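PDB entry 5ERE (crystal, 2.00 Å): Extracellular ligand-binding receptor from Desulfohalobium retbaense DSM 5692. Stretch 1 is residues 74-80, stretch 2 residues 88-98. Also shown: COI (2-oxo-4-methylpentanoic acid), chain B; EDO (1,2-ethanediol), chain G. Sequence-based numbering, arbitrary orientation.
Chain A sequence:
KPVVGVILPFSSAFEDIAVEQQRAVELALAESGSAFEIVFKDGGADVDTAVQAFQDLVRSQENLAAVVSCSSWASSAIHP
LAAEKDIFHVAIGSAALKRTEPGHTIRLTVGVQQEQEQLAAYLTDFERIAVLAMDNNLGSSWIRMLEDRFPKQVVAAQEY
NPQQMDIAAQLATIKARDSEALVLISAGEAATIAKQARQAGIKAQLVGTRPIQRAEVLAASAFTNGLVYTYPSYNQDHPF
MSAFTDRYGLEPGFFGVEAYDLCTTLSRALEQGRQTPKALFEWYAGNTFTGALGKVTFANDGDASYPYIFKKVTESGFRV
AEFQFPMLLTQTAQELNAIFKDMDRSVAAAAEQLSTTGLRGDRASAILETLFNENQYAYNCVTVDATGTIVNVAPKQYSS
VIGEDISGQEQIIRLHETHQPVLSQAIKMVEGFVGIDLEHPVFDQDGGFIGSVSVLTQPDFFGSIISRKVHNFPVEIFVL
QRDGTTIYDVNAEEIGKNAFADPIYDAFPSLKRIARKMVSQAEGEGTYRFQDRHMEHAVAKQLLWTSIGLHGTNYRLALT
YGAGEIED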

# COMPACT_ATOMS: atom_id res chain seq x y z
N ALA A 74 21.37 4.12 -12.61
CA ALA A 74 22.49 4.95 -12.18
C ALA A 74 22.69 4.78 -10.66
O ALA A 74 23.82 4.63 -10.17
CB ALA A 74 22.28 6.39 -12.52
N SER A 75 21.59 4.77 -9.92
CA SER A 75 21.68 4.81 -8.48
C SER A 75 22.20 3.47 -7.93
O SER A 75 22.97 3.45 -6.98
CB SER A 75 20.33 5.17 -7.84
OG SER A 75 19.99 6.55 -8.04
N SER A 76 21.78 2.36 -8.52
CA SER A 76 22.22 1.06 -8.04
C SER A 76 23.73 0.88 -8.27
O SER A 76 24.42 0.33 -7.43
CB SER A 76 21.41 -0.05 -8.71
OG SER A 76 20.14 -0.17 -8.09
N ALA A 77 24.24 1.41 -9.38
CA ALA A 77 25.67 1.32 -9.71
C ALA A 77 26.52 2.28 -8.88
O ALA A 77 27.65 1.97 -8.53
CB ALA A 77 25.88 1.59 -11.18
N ILE A 78 25.99 3.46 -8.59
CA ILE A 78 26.78 4.45 -7.85
C ILE A 78 26.82 4.10 -6.35
O ILE A 78 27.82 4.35 -5.68
CB ILE A 78 26.23 5.88 -8.10
CG1 ILE A 78 26.63 6.29 -9.53
CG2 ILE A 78 26.78 6.87 -7.07
CD1 ILE A 78 25.92 7.52 -10.12
N HIS A 79 25.74 3.50 -5.84
CA HIS A 79 25.60 3.18 -4.42
C HIS A 79 26.86 2.55 -3.76
O HIS A 79 27.38 3.08 -2.77
CB HIS A 79 24.37 2.28 -4.25
CG HIS A 79 24.31 1.54 -2.95
ND1 HIS A 79 23.95 2.14 -1.77
CD2 HIS A 79 24.53 0.24 -2.65
CE1 HIS A 79 23.95 1.25 -0.80
NE2 HIS A 79 24.31 0.09 -1.30
N PRO A 80 27.38 1.43 -4.30
CA PRO A 80 28.58 0.84 -3.68
C PRO A 80 29.86 1.64 -3.88
O PRO A 80 30.76 1.57 -3.06
CB PRO A 80 28.70 -0.52 -4.37
CG PRO A 80 27.98 -0.35 -5.67
CD PRO A 80 26.83 0.57 -5.37
N PHE A 88 28.66 11.02 0.48
CA PHE A 88 27.25 10.93 0.74
C PHE A 88 26.47 10.85 -0.60
O PHE A 88 26.81 11.50 -1.61
CB PHE A 88 26.79 12.11 1.59
CG PHE A 88 25.32 12.09 1.87
CD1 PHE A 88 24.76 11.08 2.63
CD2 PHE A 88 24.49 13.07 1.35
CE1 PHE A 88 23.40 11.04 2.87
CE2 PHE A 88 23.12 13.04 1.58
CZ PHE A 88 22.58 12.03 2.34
N HIS A 89 25.47 9.99 -0.60
CA HIS A 89 24.77 9.65 -1.83
C HIS A 89 23.27 9.75 -1.63
O HIS A 89 22.73 9.22 -0.67
CB HIS A 89 25.15 8.23 -2.30
CG HIS A 89 24.49 7.83 -3.58
ND1 HIS A 89 23.97 6.56 -3.79
CD2 HIS A 89 24.24 8.52 -4.72
CE1 HIS A 89 23.42 6.50 -4.99
NE2 HIS A 89 23.58 7.67 -5.59
N VAL A 90 22.61 10.45 -2.55
CA VAL A 90 21.17 10.53 -2.56
C VAL A 90 20.64 9.97 -3.90
O VAL A 90 21.16 10.31 -4.95
CB VAL A 90 20.64 11.96 -2.37
CG1 VAL A 90 19.14 11.94 -2.34
CG2 VAL A 90 21.20 12.55 -1.06
N ALA A 91 19.64 9.11 -3.84
CA ALA A 91 18.99 8.58 -5.05
C ALA A 91 17.62 9.20 -5.20
O ALA A 91 16.79 9.14 -4.27
CB ALA A 91 18.89 7.10 -4.99
N ILE A 92 17.39 9.79 -6.36
CA ILE A 92 16.09 10.33 -6.72
C ILE A 92 15.64 9.60 -8.01
O ILE A 92 16.47 8.98 -8.70
CB ILE A 92 16.16 11.84 -6.90
CG1 ILE A 92 17.15 12.24 -8.01
CG2 ILE A 92 16.61 12.51 -5.55
CD1 ILE A 92 17.00 13.70 -8.48
N GLY A 93 14.35 9.66 -8.33
CA GLY A 93 13.83 8.91 -9.48
C GLY A 93 14.38 7.49 -9.52
O GLY A 93 14.88 7.00 -10.55
N SER A 94 14.32 6.81 -8.38
CA SER A 94 15.02 5.53 -8.23
C SER A 94 14.19 4.47 -7.50
O SER A 94 14.62 3.99 -6.44
CB SER A 94 16.33 5.73 -7.46
OG SER A 94 17.29 6.49 -8.16
N ALA A 95 13.04 4.06 -8.03
CA ALA A 95 12.25 3.01 -7.33
C ALA A 95 12.92 1.61 -7.21
O ALA A 95 12.56 0.83 -6.33
CB ALA A 95 10.93 2.85 -7.97
N ALA A 96 13.85 1.25 -8.10
CA ALA A 96 14.44 -0.11 -8.05
C ALA A 96 15.89 -0.05 -7.57
O ALA A 96 16.76 -0.73 -8.08
CB ALA A 96 14.34 -0.83 -9.43
N LEU A 97 16.13 0.76 -6.56
CA LEU A 97 17.44 0.80 -5.91
C LEU A 97 17.78 -0.54 -5.24
O LEU A 97 16.97 -1.09 -4.49
CB LEU A 97 17.47 1.94 -4.87
CG LEU A 97 18.69 1.95 -3.95
CD1 LEU A 97 19.95 2.26 -4.73
CD2 LEU A 97 18.49 2.97 -2.81
N LYS A 98 18.99 -1.03 -5.48
CA LYS A 98 19.49 -2.22 -4.80
C LYS A 98 20.55 -1.84 -3.76
O LYS A 98 21.62 -1.35 -4.11
CB LYS A 98 20.04 -3.22 -5.83
C1 COI B . 13.16 4.96 -11.69
O1 COI B . 14.22 4.35 -11.97
O2 COI B . 12.48 4.68 -10.67
C2 COI B . 12.76 6.10 -12.56
O3 COI B . 11.72 6.70 -12.34
C3 COI B . 13.72 6.45 -13.67
C4 COI B . 13.12 7.47 -14.57
C5 COI B . 14.25 8.21 -15.24
C6 COI B . 12.25 6.69 -15.54
C1 EDO G . 12.41 -2.12 -3.51
O1 EDO G . 11.24 -2.58 -4.19
C2 EDO G . 13.47 -1.88 -4.57
O2 EDO G . 14.14 -0.64 -4.31
O HOH W 1 23.87 -1.62 -5.59

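Residues 74-80 form one segment of a longer helix, and a strand that ends at Ile 92 runs nearly antiparallel to it: the angle between their N-to-C directions is 168°, and the axes approach to 8.9 Å. Beyond the strand, the chain passes through a loop and a type I turn from Ser 94 to Leu 97. The CA-CA register follows this course. Ser 75 CA lies 5.8 Å from Ala 91 CA and His 79 CA lies 7.0 Å from His 89 CA, whereas Ser 76 CA is nearest Leu 97 CA, at 5.2 Å. The helix therefore meets both the strand and the returning loop, and the two stretches together bury 399 Å².

Where the helix and strand lie side by side, the side chains of Ser 75 and Ala 91 that meet are small. Both direct CA-to-CB toward the other stretch, and Ser 75 OG comes within 3.3 Å of Ala 91 CB. The same hydroxyl hydrogen-bonds to Ser 94, with 2.7 Å between Ser 75 OG and Ser 94 OG. Ser 94 OG in turn donates to the strand carbonyl, 2.7 Å from Ile 92 O, so this side chain ties the loop back to the end of the strand while bonding to the helix. Ser 75 OG also has a hydrogen bond elsewhere in the structure.

The second polar link is directional. Lys 98 N donates to Ser 76 OG over 3.0 Å, with an N-H...acceptor angle of 151°, which anchors the loop backbone to a helix side chain. Water 1 reinforces this junction by donating to two carbonyls, 2.7 Å from Ser 76 O and 2.7 Å from Lys 98 O. Ser 76 O would otherwise seek its amide partner at Pro 80, but proline has no N-H, and the helix is kinked there; the water supplies a proton instead. By contrast, the ordinary helical bonds are kept just before the kink, with Ile 78 N 2.9 Å from Ala 74 O and His 79 N 3.0 Å from Ser 75 O. The Lys 98 side chain is not modelled beyond CB, so nothing can be concluded about its amine.

His 89 points toward the helix, yet its contacts there are packing contacts. Ile 78 CG2 sits over one ring face, 3.9 Å from the centroid of the His 89 ring and 21° off the normal, a CH-pi arrangement. Ser 75 O lies at the ring edge, 3.7 Å from His 89 CE1. Both ring nitrogens, ND1 and NE2, are hydrogen-bonded elsewhere in the structure. Leu 97 adds apolar contacts: its CB starts sideways, but its end comes nearer, bringing Leu 97 CD1 to 4.3 Å from Ser 75 CB and 4.4 Å from His 79 CB.

On the loop, Ala 95 N donates to the 2-oxo-4-methylpentanoic acid, 2.8 Å from COI O2 at an angle of 159°, so this amide is satisfied by the bound ligand.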